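Local coordinates for 27kDa outer membrane protein (Silicibacter pomeroyi, PDB 3GYK) that probably acts as an oxidoreductase, through the DsbA-like thioredoxin domain that makes up this C-terminal part of a longer protein, at residues A50-V54 with V168-R172; V57-W61 with Y84-W89; A77-K83 with G111-L117. Where two conformers were deposited one is given. Numbering follows the deposited sequence.

Interaction 1 (A50-V54 with V168-R172); sequences ADPNV and VDRAR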
ATOM      1  N   ALA A  50     -17.278  -2.964  -1.712  1.00 10.41           N
ATOM      2  CA  ALA A  50     -18.216  -3.557  -2.645  1.00  9.84           C
ATOM      3  C   ALA A  50     -18.007  -5.059  -2.794  1.00  8.98           C
ATOM      4  O   ALA A  50     -18.971  -5.806  -3.015  1.00  9.50           O
ATOM      5  CB  ALA A  50     -18.059  -2.886  -3.998  1.00 10.62           C
ATOM      6  N   ASP A  51     -16.754  -5.487  -2.670  1.00  8.71           N
ATOM      7  CA  ASP A  51     -16.354  -6.861  -2.958  1.00  8.35           C
ATOM      8  C   ASP A  51     -15.640  -7.470  -1.751  1.00  7.10           C
ATOM      9  O   ASP A  51     -14.440  -7.243  -1.557  1.00  7.97           O
ATOM     10  CB  ASP A  51     -15.419  -6.905  -4.182  1.00  8.14           C
ATOM     11  CG  ASP A  51     -15.272  -8.318  -4.753  1.00 10.72           C
ATOM     12  OD1 ASP A  51     -15.304  -9.295  -3.960  1.00  6.66           O
ATOM     13  OD2 ASP A  51     -15.143  -8.454  -6.002  1.00 10.06           O
ATOM     14  N   PRO A  52     -16.381  -8.255  -0.948  1.00  7.01           N
ATOM     15  CA  PRO A  52     -15.820  -8.824   0.270  1.00  7.16           C
ATOM     16  C   PRO A  52     -14.908 -10.024   0.003  1.00  7.55           C
ATOM     17  O   PRO A  52     -14.471 -10.677   0.954  1.00  8.89           O
ATOM     18  CB  PRO A  52     -17.063  -9.268   1.053  1.00  7.38           C
ATOM     19  CG  PRO A  52     -18.080  -9.591   0.022  1.00  7.31           C
ATOM     20  CD  PRO A  52     -17.799  -8.612  -1.128  1.00  5.56           C
ATOM     21  N   ASN A  53     -14.643 -10.325  -1.268  1.00  7.23           N
ATOM     22  CA  ASN A  53     -13.807 -11.474  -1.615  1.00  6.31           C
ATOM     23  C   ASN A  53     -12.502 -11.027  -2.286  1.00  7.53           C
ATOM     24  O   ASN A  53     -11.872 -11.782  -3.035  1.00  6.98           O
ATOM     25  CB  ASN A  53     -14.611 -12.459  -2.488  1.00  6.55           C
ATOM     26  CG  ASN A  53     -14.054 -13.881  -2.446  1.00  7.51           C
ATOM     27  OD1 ASN A  53     -13.372 -14.278  -1.492  1.00  9.65           O
ATOM     28  ND2 ASN A  53     -14.408 -14.676  -3.450  1.00  9.67           N
ATOM     29  N   VAL A  54     -12.105  -9.780  -2.021  1.00  7.55           N
ATOM     30  CA  VAL A  54     -10.854  -9.200  -2.565  1.00  8.58           C
ATOM     31  C   VAL A  54      -9.870  -9.069  -1.413  1.00  9.17           C
ATOM     32  O   VAL A  54     -10.192  -8.547  -0.335  1.00 10.26           O
ATOM     33  CB  VAL A  54     -11.104  -7.815  -3.212  1.00  7.51           C
ATOM     34  CG1 VAL A  54      -9.777  -7.073  -3.478  1.00 10.29           C
ATOM     35  CG2 VAL A  54     -11.887  -7.965  -4.548  1.00  6.61           C
ATOM     36  N   VAL A 168     -10.953  -7.445 -11.389  1.00  8.59           N
ATOM     37  CA  VAL A 168     -11.230  -8.498 -10.420  1.00  8.89           C
ATOM     38  C   VAL A 168     -12.184  -9.529 -11.041  1.00  9.06           C
ATOM     39  O   VAL A 168     -11.946 -10.751 -10.958  1.00  9.15           O
ATOM     40  CB  VAL A 168     -11.829  -7.913  -9.120  1.00  8.92           C
ATOM     41  CG1 VAL A 168     -12.483  -9.010  -8.253  1.00  7.55           C
ATOM     42  CG2 VAL A 168     -10.742  -7.187  -8.343  1.00  9.88           C
ATOM     43  N   ASP A 169     -13.276  -9.050 -11.645  1.00  8.43           N
ATOM     44  CA  ASP A 169     -14.261  -9.974 -12.238  1.00  9.70           C
ATOM     45  C   ASP A 169     -13.622 -10.841 -13.330  1.00 10.05           C
ATOM     46  O   ASP A 169     -13.911 -12.039 -13.447  1.00  8.93           O
ATOM     47  CB  ASP A 169     -15.474  -9.217 -12.815  1.00  9.65           C
ATOM     48  CG  ASP A 169     -16.310  -8.510 -11.734  1.00 13.39           C
ATOM     49  OD1 ASP A 169     -16.170  -8.816 -10.521  1.00 13.31           O
ATOM     50  OD2 ASP A 169     -17.114  -7.635 -12.113  1.00 17.26           O
ATOM     51  N   ARG A 170     -12.762 -10.225 -14.135  1.00 11.26           N
ATOM     52  CA  ARG A 170     -12.083 -10.951 -15.234  1.00 12.27           C
ATOM     53  C   ARG A 170     -11.164 -12.042 -14.692  1.00 12.07           C
ATOM     54  O   ARG A 170     -11.100 -13.141 -15.242  1.00 12.22           O
ATOM     55  CB  ARG A 170     -11.284  -9.980 -16.119  1.00 12.84           C
ATOM     56  CG  ARG A 170     -12.148  -9.342 -17.164  1.00 16.34           C
ATOM     57  CD  ARG A 170     -11.438  -8.225 -17.942  1.00 22.46           C
ATOM     58  NE  ARG A 170     -12.456  -7.373 -18.556  1.00 28.08           N
ATOM     59  CZ  ARG A 170     -13.118  -7.675 -19.676  1.00 30.53           C
ATOM     60  NH1 ARG A 170     -12.858  -8.804 -20.337  1.00 30.78           N
ATOM     61  NH2 ARG A 170     -14.043  -6.840 -20.145  1.00 32.76           N
ATOM     62  N   ALA A 171     -10.472 -11.723 -13.601  1.00 11.87           N
ATOM     63  CA  ALA A 171      -9.582 -12.670 -12.944  1.00 12.47           C
ATOM     64  C   ALA A 171     -10.357 -13.881 -12.465  1.00 12.91           C
ATOM     65  O   ALA A 171      -9.907 -15.021 -12.619  1.00 12.80           O
ATOM     66  CB  ALA A 171      -8.817 -11.984 -11.768  1.00 12.00           C
ATOM     67  N   ARG A 172     -11.550 -13.643 -11.922  1.00 13.60           N
ATOM     68  CA  ARG A 172     -12.377 -14.753 -11.445  1.00 14.40           C
ATOM     69  C   ARG A 172     -12.863 -15.596 -12.602  1.00 16.39           C
ATOM     70  O   ARG A 172     -12.884 -16.822 -12.506  1.00 16.49           O
ATOM     71  CB  ARG A 172     -13.566 -14.250 -10.630  1.00 14.15           C
ATOM     72  CG  ARG A 172     -13.130 -13.627  -9.345  1.00 12.43           C
ATOM     73  CD  ARG A 172     -14.288 -13.443  -8.379  1.00 12.43           C
ATOM     74  NE  ARG A 172     -13.793 -12.865  -7.131  1.00  8.84           N
ATOM     75  CZ  ARG A 172     -14.194 -11.695  -6.634  1.00  9.08           C
ATOM     76  NH1 ARG A 172     -15.155 -10.998  -7.244  1.00  5.34           N
ATOM     77  NH2 ARG A 172     -13.685 -11.258  -5.492  1.00  7.15           N
TER

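Interaction 2 (V57-W61 with Y84-W89); sequences VYREW and YEAFHW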
ATOM      1  N   VAL A  57      -3.038  -6.294  -1.052  1.00 10.74           N
ATOM      2  CA  VAL A  57      -1.648  -6.391  -0.565  1.00 10.81           C
ATOM      3  C   VAL A  57      -0.979  -5.043  -0.858  1.00 11.23           C
ATOM      4  O   VAL A  57      -1.072  -4.519  -1.979  1.00 10.99           O
ATOM      5  CB  VAL A  57      -0.863  -7.570  -1.225  1.00 11.34           C
ATOM      6  CG1 VAL A  57       0.669  -7.436  -0.973  1.00 11.45           C
ATOM      7  CG2 VAL A  57      -1.375  -8.921  -0.693  1.00 10.32           C
ATOM      8  N   TYR A  58      -0.289  -4.493   0.135  1.00 10.51           N
ATOM      9  CA  TYR A  58       0.345  -3.186  -0.046  1.00 11.95           C
ATOM     10  C   TYR A  58       1.856  -3.254  -0.188  1.00 12.37           C
ATOM     11  O   TYR A  58       2.541  -3.909   0.626  1.00 12.08           O
ATOM     12  CB  TYR A  58      -0.009  -2.290   1.138  1.00 11.95           C
ATOM     13  CG  TYR A  58      -1.348  -1.595   1.034  1.00 13.99           C
ATOM     14  CD1 TYR A  58      -2.149  -1.705  -0.103  1.00 17.03           C
ATOM     15  CD2 TYR A  58      -1.775  -0.771   2.051  1.00 15.41           C
ATOM     16  CE1 TYR A  58      -3.363  -0.998  -0.210  1.00 16.79           C
ATOM     17  CE2 TYR A  58      -2.981  -0.077   1.959  1.00 16.66           C
ATOM     18  CZ  TYR A  58      -3.759  -0.186   0.828  1.00 16.37           C
ATOM     19  OH  TYR A  58      -4.948   0.503   0.760  1.00 17.87           O
ATOM     20  N   ARG A  59       2.378  -2.556  -1.204  1.00 10.90           N
ATOM     21  CA  ARG A  59       3.804  -2.341  -1.344  1.00 10.46           C
ATOM     22  C   ARG A  59       4.063  -0.834  -1.165  1.00 10.51           C
ATOM     23  O   ARG A  59       3.691   0.002  -2.027  1.00 11.31           O
ATOM     24  CB  ARG A  59       4.313  -2.746  -2.746  1.00 11.08           C
ATOM     25  CG  ARG A  59       4.187  -4.256  -3.114  1.00  9.84           C
ATOM     26  CD  ARG A  59       4.736  -5.237  -2.056  1.00 12.38           C
ATOM     27  NE  ARG A  59       6.034  -4.873  -1.483  1.00 12.58           N
ATOM     28  CZ  ARG A  59       6.769  -5.716  -0.761  1.00 10.16           C
ATOM     29  NH1 ARG A  59       6.337  -6.988  -0.587  1.00  8.85           N
ATOM     30  NH2 ARG A  59       7.896  -5.294  -0.168  1.00  9.50           N
ATOM     31  N   GLU A  60       4.688  -0.500  -0.051  1.00  9.73           N
ATOM     32  CA  GLU A  60       5.127   0.881   0.174  1.00  9.72           C
ATOM     33  C   GLU A  60       6.313   1.092  -0.731  1.00  9.93           C
ATOM     34  O   GLU A  60       7.340   0.405  -0.597  1.00 10.65           O
ATOM     35  CB  GLU A  60       5.533   1.041   1.644  1.00 10.70           C
ATOM     36  CG  GLU A  60       4.389   0.821   2.613  1.00 11.24           C
ATOM     37  CD  GLU A  60       3.677   2.148   2.973  1.00 11.34           C
ATOM     38  OE1 GLU A  60       4.148   3.217   2.528  1.00 12.51           O
ATOM     39  OE2 GLU A  60       2.672   2.105   3.720  1.00 13.72           O
ATOM     40  N   TRP A  61       6.176   2.040  -1.666  1.00 10.58           N
ATOM     41  CA  TRP A  61       7.223   2.312  -2.650  1.00 10.48           C
ATOM     42  C   TRP A  61       7.490   3.815  -2.678  1.00 10.46           C
ATOM     43  O   TRP A  61       7.028   4.540  -3.577  1.00  9.49           O
ATOM     44  CB  TRP A  61       6.805   1.784  -4.034  1.00 10.61           C
ATOM     45  CG  TRP A  61       7.903   1.836  -5.049  1.00 10.74           C
ATOM     46  CD1 TRP A  61       9.259   1.785  -4.811  1.00 10.87           C
ATOM     47  CD2 TRP A  61       7.754   1.968  -6.469  1.00 11.17           C
ATOM     48  NE1 TRP A  61       9.955   1.885  -5.995  1.00 12.35           N
ATOM     49  CE2 TRP A  61       9.060   1.989  -7.024  1.00 11.13           C
ATOM     50  CE3 TRP A  61       6.641   2.051  -7.332  1.00 10.24           C
ATOM     51  CZ2 TRP A  61       9.293   2.129  -8.397  1.00 11.78           C
ATOM     52  CZ3 TRP A  61       6.885   2.193  -8.714  1.00 10.67           C
ATOM     53  CH2 TRP A  61       8.183   2.223  -9.219  1.00 11.30           C
ATOM     54  N   TYR A  84      -1.565  -0.017  11.402  1.00 11.72           N
ATOM     55  CA  TYR A  84      -1.176   0.207  10.003  1.00 12.34           C
ATOM     56  C   TYR A  84      -2.333   0.738   9.153  1.00 13.25           C
ATOM     57  O   TYR A  84      -2.207   1.777   8.490  1.00 13.32           O
ATOM     58  CB  TYR A  84      -0.556  -1.060   9.348  1.00 11.56           C
ATOM     59  CG  TYR A  84      -0.169  -0.769   7.918  1.00 11.56           C
ATOM     60  CD1 TYR A  84       1.042  -0.139   7.627  1.00 12.42           C
ATOM     61  CD2 TYR A  84      -1.056  -1.044   6.861  1.00 13.61           C
ATOM     62  CE1 TYR A  84       1.397   0.156   6.301  1.00 10.84           C
ATOM     63  CE2 TYR A  84      -0.732  -0.739   5.556  1.00 13.35           C
ATOM     64  CZ  TYR A  84       0.492  -0.115   5.291  1.00 13.91           C
ATOM     65  OH  TYR A  84       0.819   0.208   4.005  1.00 13.78           O
ATOM     66  N   GLU A  85      -3.457   0.020   9.140  1.00 13.16           N
ATOM     67  CA  GLU A  85      -4.550   0.401   8.249  1.00 13.28           C
ATOM     68  C   GLU A  85      -5.081   1.815   8.543  1.00 12.95           C
ATOM     69  O   GLU A  85      -5.242   2.621   7.615  1.00 13.36           O
ATOM     70  CB  GLU A  85      -5.701  -0.631   8.277  1.00 14.23           C
ATOM     71  CG  GLU A  85      -6.793  -0.286   7.272  1.00 16.37           C
ATOM     72  CD  GLU A  85      -7.901  -1.331   7.147  1.00 21.87           C
ATOM     73  OE1 GLU A  85      -7.713  -2.487   7.627  1.00 20.77           O
ATOM     74  OE2 GLU A  85      -8.961  -0.978   6.568  1.00 20.30           O
ATOM     75  N   ALA A  86      -5.352   2.109   9.818  1.00 12.55           N
ATOM     76  CA  ALA A  86      -5.907   3.415  10.177  1.00 12.15           C
ATOM     77  C   ALA A  86      -4.917   4.514   9.793  1.00 12.43           C
ATOM     78  O   ALA A  86      -5.307   5.578   9.277  1.00 12.62           O
ATOM     79  CB  ALA A  86      -6.200   3.472  11.662  1.00 11.85           C
ATOM     80  N   PHE A  87      -3.632   4.246  10.016  1.00 11.34           N
ATOM     81  CA  PHE A  87      -2.590   5.238   9.712  1.00 11.56           C
ATOM     82  C   PHE A  87      -2.450   5.457   8.199  1.00 11.89           C
ATOM     83  O   PHE A  87      -2.365   6.609   7.729  1.00 12.88           O
ATOM     84  CB  PHE A  87      -1.266   4.783  10.350  1.00 11.25           C
ATOM     85  CG  PHE A  87      -0.179   5.849  10.406  1.00 10.79           C
ATOM     86  CD1 PHE A  87      -0.477   7.218  10.454  1.00 10.73           C
ATOM     87  CD2 PHE A  87       1.167   5.451  10.454  1.00 11.06           C
ATOM     88  CE1 PHE A  87       0.556   8.171  10.538  1.00  9.88           C
ATOM     89  CE2 PHE A  87       2.201   6.386  10.529  1.00  9.54           C
ATOM     90  CZ  PHE A  87       1.893   7.758  10.582  1.00  9.39           C
ATOM     91  N   HIS A  88      -2.483   4.368   7.434  1.00 11.88           N
ATOM     92  CA  HIS A  88      -2.447   4.437   5.980  1.00 11.78           C
ATOM     93  C   HIS A  88      -3.570   5.301   5.415  1.00 12.18           C
ATOM     94  O   HIS A  88      -3.308   6.189   4.600  1.00 11.72           O
ATOM     95  CB  HIS A  88      -2.507   3.035   5.346  1.00 11.98           C
ATOM     96  CG  HIS A  88      -2.687   3.070   3.870  1.00 12.38           C
ATOM     97  ND1 HIS A  88      -1.628   3.203   3.005  1.00 12.63           N
ATOM     98  CD2 HIS A  88      -3.804   3.042   3.102  1.00 11.92           C
ATOM     99  CE1 HIS A  88      -2.075   3.242   1.763  1.00 12.93           C
ATOM    100  NE2 HIS A  88      -3.396   3.154   1.794  1.00 12.86           N
ATOM    101  N   TRP A  89      -4.814   5.038   5.834  1.00 12.08           N
ATOM    102  CA  TRP A  89      -5.948   5.807   5.343  1.00 13.39           C
ATOM    103  C   TRP A  89      -5.813   7.280   5.738  1.00 12.90           C
ATOM    104  O   TRP A  89      -6.159   8.165   4.949  1.00 13.89           O
ATOM    105  CB  TRP A  89      -7.307   5.265   5.853  1.00 13.41           C
ATOM    106  CG  TRP A  89      -7.664   3.842   5.398  1.00 15.33           C
ATOM    107  CD1 TRP A  89      -8.132   2.821   6.202  1.00 17.00           C
ATOM    108  CD2 TRP A  89      -7.571   3.290   4.071  1.00 16.33           C
ATOM    109  NE1 TRP A  89      -8.339   1.677   5.445  1.00 17.41           N
ATOM    110  CE2 TRP A  89      -8.004   1.938   4.141  1.00 16.83           C
ATOM    111  CE3 TRP A  89      -7.193   3.810   2.817  1.00 16.91           C
ATOM    112  CZ2 TRP A  89      -8.051   1.098   3.010  1.00 17.45           C
ATOM    113  CZ3 TRP A  89      -7.237   2.965   1.684  1.00 17.77           C
ATOM    114  CH2 TRP A  89      -7.669   1.627   1.797  1.00 20.02           C
TER

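Interaction 3 (A77-K83 with G111-L117); sequences AARQQGK and GLDTEQL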
ATOM      1  N   ALA A  77       6.264   1.089  10.387  1.00  9.36           N
ATOM      2  CA  ALA A  77       6.466   1.022  11.843  1.00  9.08           C
ATOM      3  C   ALA A  77       5.150   0.917  12.632  1.00  9.59           C
ATOM      4  O   ALA A  77       5.121   0.309  13.715  1.00 10.27           O
ATOM      5  CB  ALA A  77       7.315   2.231  12.366  1.00  8.37           C
ATOM      6  N   ALA A  78       4.076   1.511  12.110  1.00  9.55           N
ATOM      7  CA  ALA A  78       2.784   1.483  12.800  1.00 10.21           C
ATOM      8  C   ALA A  78       2.217   0.066  12.945  1.00 11.08           C
ATOM      9  O   ALA A  78       1.327  -0.176  13.776  1.00 10.80           O
ATOM     10  CB  ALA A  78       1.766   2.397  12.110  1.00 10.29           C
ATOM     11  N   ARG A  79       2.731  -0.873  12.154  1.00 11.13           N
ATOM     12  CA  ARG A  79       2.319  -2.282  12.332  1.00 12.05           C
ATOM     13  C   ARG A  79       2.606  -2.764  13.755  1.00 12.41           C
ATOM     14  O   ARG A  79       1.855  -3.583  14.310  1.00 12.82           O
ATOM     15  CB  ARG A  79       3.016  -3.187  11.318  1.00 11.95           C
ATOM     16  CG  ARG A  79       2.583  -2.921   9.876  1.00 11.26           C
ATOM     17  CD  ARG A  79       3.408  -3.723   8.873  1.00 11.44           C
ATOM     18  NE  ARG A  79       4.855  -3.488   8.951  1.00 12.26           N
ATOM     19  CZ  ARG A  79       5.745  -4.177   8.246  1.00 11.62           C
ATOM     20  NH1 ARG A  79       5.319  -5.116   7.411  1.00 10.88           N
ATOM     21  NH2 ARG A  79       7.048  -3.947   8.401  1.00  9.78           N
ATOM     22  N   GLN A  80       3.678  -2.247  14.362  1.00 11.46           N
ATOM     23  CA  GLN A  80       4.084  -2.682  15.692  1.00 12.64           C
ATOM     24  C   GLN A  80       3.090  -2.253  16.759  1.00 12.24           C
ATOM     25  O   GLN A  80       3.083  -2.805  17.860  1.00 12.33           O
ATOM     26  CB  GLN A  80       5.495  -2.182  16.045  1.00 13.11           C
ATOM     27  CG  GLN A  80       6.586  -2.640  15.076  1.00 15.99           C
ATOM     28  CD  GLN A  80       6.445  -4.109  14.705  1.00 22.18           C
ATOM     29  OE1 GLN A  80       6.373  -4.968  15.589  1.00 23.06           O
ATOM     30  NE2 GLN A  80       6.387  -4.405  13.388  1.00 22.54           N
ATOM     31  N   GLN A  81       2.238  -1.289  16.411  1.00 12.31           N
ATOM     32  CA  GLN A  81       1.230  -0.761  17.323  1.00 11.52           C
ATOM     33  C   GLN A  81      -0.170  -1.143  16.868  1.00 11.65           C
ATOM     34  O   GLN A  81      -1.156  -0.683  17.441  1.00 11.65           O
ATOM     35  CB  GLN A  81       1.368   0.761  17.453  1.00 11.56           C
ATOM     36  CG  GLN A  81       2.616   1.166  18.229  1.00 10.62           C
ATOM     37  CD  GLN A  81       2.753   2.661  18.374  1.00 10.93           C
ATOM     38  OE1 GLN A  81       1.872   3.316  18.949  1.00  8.88           O
ATOM     39  NE2 GLN A  81       3.868   3.215  17.879  1.00  8.83           N
ATOM     40  N   GLY A  82      -0.241  -1.992  15.840  1.00 11.78           N
ATOM     41  CA  GLY A  82      -1.501  -2.544  15.381  1.00 11.77           C
ATOM     42  C   GLY A  82      -2.370  -1.521  14.698  1.00 12.32           C
ATOM     43  O   GLY A  82      -3.600  -1.660  14.679  1.00 13.06           O
ATOM     44  N   LYS A  83      -1.741  -0.508  14.099  1.00 11.98           N
ATOM     45  CA  LYS A  83      -2.482   0.630  13.586  1.00 11.56           C
ATOM     46  C   LYS A  83      -2.119   0.959  12.134  1.00 11.50           C
ATOM     47  O   LYS A  83      -2.361   2.076  11.683  1.00 11.13           O
ATOM     48  CB  LYS A  83      -2.257   1.859  14.489  1.00 11.58           C
ATOM     49  CG  LYS A  83      -2.999   1.804  15.821  1.00 12.26           C
ATOM     50  CD  LYS A  83      -2.695   3.046  16.669  1.00 16.35           C
ATOM     51  CE  LYS A  83      -3.698   3.206  17.793  1.00 18.01           C
ATOM     52  NZ  LYS A  83      -3.402   2.254  18.905  1.00 20.34           N
ATOM     53  N   GLY A 111      -3.591   7.995  17.127  1.00 13.38           N
ATOM     54  CA  GLY A 111      -3.336   7.431  18.440  1.00 13.34           C
ATOM     55  C   GLY A 111      -2.042   6.659  18.593  1.00 13.06           C
ATOM     56  O   GLY A 111      -1.885   5.895  19.559  1.00 14.25           O
ATOM     57  N   LEU A 112      -1.109   6.868  17.670  1.00 11.82           N
ATOM     58  CA  LEU A 112       0.217   6.277  17.789  1.00 11.19           C
ATOM     59  C   LEU A 112       1.080   6.988  18.819  1.00 11.22           C
ATOM     60  O   LEU A 112       1.005   8.213  18.980  1.00 11.09           O
ATOM     61  CB  LEU A 112       0.928   6.292  16.437  1.00 10.44           C
ATOM     62  CG  LEU A 112       0.332   5.336  15.411  1.00 10.22           C
ATOM     63  CD1 LEU A 112       0.775   5.739  13.997  1.00  8.17           C
ATOM     64  CD2 LEU A 112       0.739   3.878  15.722  1.00 10.71           C
ATOM     65  N   ASP A 113       1.882   6.197  19.528  1.00 11.10           N
ATOM     66  CA  ASP A 113       2.952   6.690  20.390  1.00 11.19           C
ATOM     67  C   ASP A 113       4.096   7.045  19.446  1.00 11.33           C
ATOM     68  O   ASP A 113       4.699   6.153  18.857  1.00 10.68           O
ATOM     69  CB  ASP A 113       3.378   5.559  21.326  1.00 11.46           C
ATOM     70  CG  ASP A 113       4.580   5.905  22.190  1.00 12.01           C
ATOM     71  OD1 ASP A 113       5.438   6.718  21.785  1.00 11.71           O
ATOM     72  OD2 ASP A 113       4.682   5.321  23.288  1.00 15.22           O
ATOM     73  N   THR A 114       4.393   8.330  19.278  1.00 10.94           N
ATOM     74  CA  THR A 114       5.332   8.725  18.202  1.00 11.11           C
ATOM     75  C   THR A 114       6.804   8.477  18.569  1.00 11.02           C
ATOM     76  O   THR A 114       7.654   8.362  17.684  1.00 10.33           O
ATOM     77  CB  THR A 114       5.139  10.205  17.768  1.00 11.60           C
ATOM     78  OG1 THR A 114       5.267  11.039  18.912  1.00 11.87           O
ATOM     79  CG2 THR A 114       3.771  10.420  17.162  1.00 13.11           C
ATOM     80  N   GLU A 115       7.094   8.396  19.866  0.50 10.98           N
ATOM     81  CA  GLU A 115       8.438   8.061  20.336  0.50 11.48           C
ATOM     82  C   GLU A 115       8.766   6.593  20.010  0.50 11.30           C
ATOM     83  O   GLU A 115       9.853   6.279  19.517  0.50 11.40           O
ATOM     84  CB  GLU A 115       8.575   8.367  21.829  0.50 11.40           C
ATOM     85  CG  GLU A 115       8.245   9.818  22.193  0.50 12.87           C
ATOM     86  CD  GLU A 115       8.252  10.087  23.694  0.50 14.78           C
ATOM     87  OE1 GLU A 115       8.351   9.128  24.495  0.50 15.70           O
ATOM     88  OE2 GLU A 115       8.155  11.270  24.085  0.50 15.92           O
ATOM     89  N   GLN A 116       7.806   5.705  20.245  1.00 11.12           N
ATOM     90  CA  GLN A 116       7.944   4.306  19.845  1.00 10.85           C
ATOM     91  C   GLN A 116       7.954   4.170  18.321  1.00 10.65           C
ATOM     92  O   GLN A 116       8.791   3.446  17.776  1.00 10.87           O
ATOM     93  CB  GLN A 116       6.849   3.435  20.434  1.00 11.09           C
ATOM     94  CG  GLN A 116       7.096   1.955  20.166  1.00 13.82           C
ATOM     95  CD  GLN A 116       5.865   1.113  20.401  1.00 18.09           C
ATOM     96  OE1 GLN A 116       5.013   1.455  21.234  1.00 19.61           O
ATOM     97  NE2 GLN A 116       5.756  -0.002  19.668  1.00 20.32           N
ATOM     98  N   LEU A 117       7.031   4.873  17.647  1.00  9.77           N
ATOM     99  CA  LEU A 117       6.971   4.861  16.192  1.00  9.86           C
ATOM    100  C   LEU A 117       8.333   5.195  15.596  1.00  9.78           C
ATOM    101  O   LEU A 117       8.806   4.507  14.706  1.00  9.56           O
ATOM    102  CB  LEU A 117       5.921   5.857  15.670  1.00  9.80           C
ATOM    103  CG  LEU A 117       5.552   5.738  14.200  1.00  9.18           C
ATOM    104  CD1 LEU A 117       4.683   4.497  13.998  1.00 10.10           C
ATOM    105  CD2 LEU A 117       4.809   6.993  13.762  1.00  9.53           C
TER

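Interaction 1 (A50-V54 with V168-R172)
Arg172 reaches back from helix 161-174 and lays the edge of its guanidinium against the carboxylate of Asp51. The pairing is two-pronged. Arg172 NH1 donates to Asp51 OD2 at 2.8 Å, and Arg172 NH2 donates to Asp51 OD1 at 3.0 Å, so charge and hydrogen bonding act together in one salt bridge. A weak third bond runs from Arg172 NH2 to the backbone Asn53 O at 3.1 Å. The remaining nitrogen, Arg172 NE, forms a salt bridge with Asp23, so the arginine links two acidic side chains.

The loop is shaped to receive it. Asp51 is the first residue to leave the helical conformation at the end of helix 35-50. A type I beta turn runs from Asp51 to Val54. Asp51 OD1 also accepts from Asn53 N at 3.0 Å, which makes an Asx turn. The same oxygen thus accepts both from Asn53 N and from Arg172 NH2. Asp51 OD2 has a further partner in Gln165, two turns earlier on the same helix as Arg172.

Beside the charges, toward the sheet, lies a small apolar patch. Val54 CG2 meets Val168 CG1 at 3.9 Å, and both valines rest on Val26 of strand 24-30. Val168 CG1 also lies 3.5 Å from Asp51 OD2.

The contact therefore ties the loop between the helix and the second strand of the beta-alpha-beta unit 24-30, 35-50, 54-60 to the C-terminal helix on the same face of the sheet, as in the thioredoxin fold.

Interaction 2 (V57-W61 with Y84-W89)
One hydrogen bond crosses between strand 54-60 and helix 84-92. Tyr84 OH donates to Glu60 OE2 at 2.7 Å, and the carboxylate oxygen meets the edge of the tyrosine ring. Glu60 OE2 has a second partner, the hydroxyl of Tyr32, which is also hydrogen-bonded to His88 ND1. Strand, helix and the loop carrying Tyr32 thus share one buried polar cluster. On the helix itself, Trp89 NE1 donates to Glu85 OE2 at 2.9 Å, one turn back.

The place of this cluster in the fold is clear. Strand 54-60 lies between strands 16-18 and 24-30 of the thioredoxin-like sheet. Helix 84-92 belongs to the helical insertion that follows this strand, the DsbA variation on the thioredoxin fold. The segment axes stay 12.5 Å apart and cross at 60°. The His88 side chain lies near, without touching, Cys34 and Cys37, which form a probable thioredoxin-type CxxC redox site with both thiols free.

Aromatic contacts centre on Tyr58, whose CA-to-CB bond points toward the helix. Its ring and that of His88 have centroids 4.4 Å apart and planes at 45°, an oblique meeting in which Tyr58 CE2 lies over one face of the imidazole. Phe30 of the neighbouring strand packs edge-to-face with both rings.

The other close approaches are to the rim of Tyr58. Tyr58 CD2 is 3.7 Å from Tyr84 CE2 and 3.4 Å from Tyr84 OH. Trp89 CH2 comes within 3.1 Å of Tyr58 OH.

Interaction 3 (A77-K83 with G111-L117)
A helix N-cap at Asp113, just after a Schellman motif at Gly111, forms one side of this contact within the helical part of the DsbA-like domain. The other side is the turn that joins helix 66-77 to helix 84-92.

Gln81 makes the polar link with both ends of its amide. Gln81 OE1 accepts from Asp113 N at 2.9 Å. Gln81 NE2 donates to Asp113 O at 3.2 Å. One side chain thus pairs with the backbone N and O of a single residue. Asp113 O also accepts from Leu117 N at 2.9 Å, a bond of the first turn of helix 114-120. The Asp113 side chain serves that helix as well: Asp113 OD1 accepts from Gln116 N at 3.0 Å, which caps its start. Gln116 NE2 is hydrogen-bonded to Asp120, although it passes 3.6 Å from Gln81 CG.

The turn satisfies much of its own backbone. Ala78 O accepts from Gln81 N at 3.0 Å and from Lys83 N at 3.1 Å. Gly82 has positive phi, which favours glycine. Gly111 also has positive phi, and a side chain there would jam against the preceding carbonyl O; a CB would also come close to Lys83 CE.

Apolar atoms pack next to the amide. Lys83 contributes its aliphatic chain, with Lys83 CD 3.7 Å from Leu112 CD2. Ala107 of helix 100-109 touches both Leu112 and Leu117. The small side chain of Ala77 is compatible with a close approach: Ala77 CA is 5.8 Å from Leu117 CA, and Ala77 CB lies 3.8 Å from Leu117 CD1.

Interactions 2 and 3 are neighbours, with centres 13 Å apart, and they touch. Phe87 joins them: Phe87 CD2 lies 3.5 Å from Ala78 CB and 3.6 Å from Leu112 CD1. Tyr84 CB also packs on Arg79 CG at 3.7 Å. Interaction 1 is remote. Its centre lies 20 Å from that of interaction 2, which sits near the chain's centre, and 31 Å from that of interaction 3, on the opposite side of that centre. Strand 54-60 leads from interaction 1 to interaction 2. Together the contacts run from the C-terminal helix, through the sheet, to the outer helices of the insertion. In interaction 2, the His88 side chain lies near, without touching, the probable CxxC site.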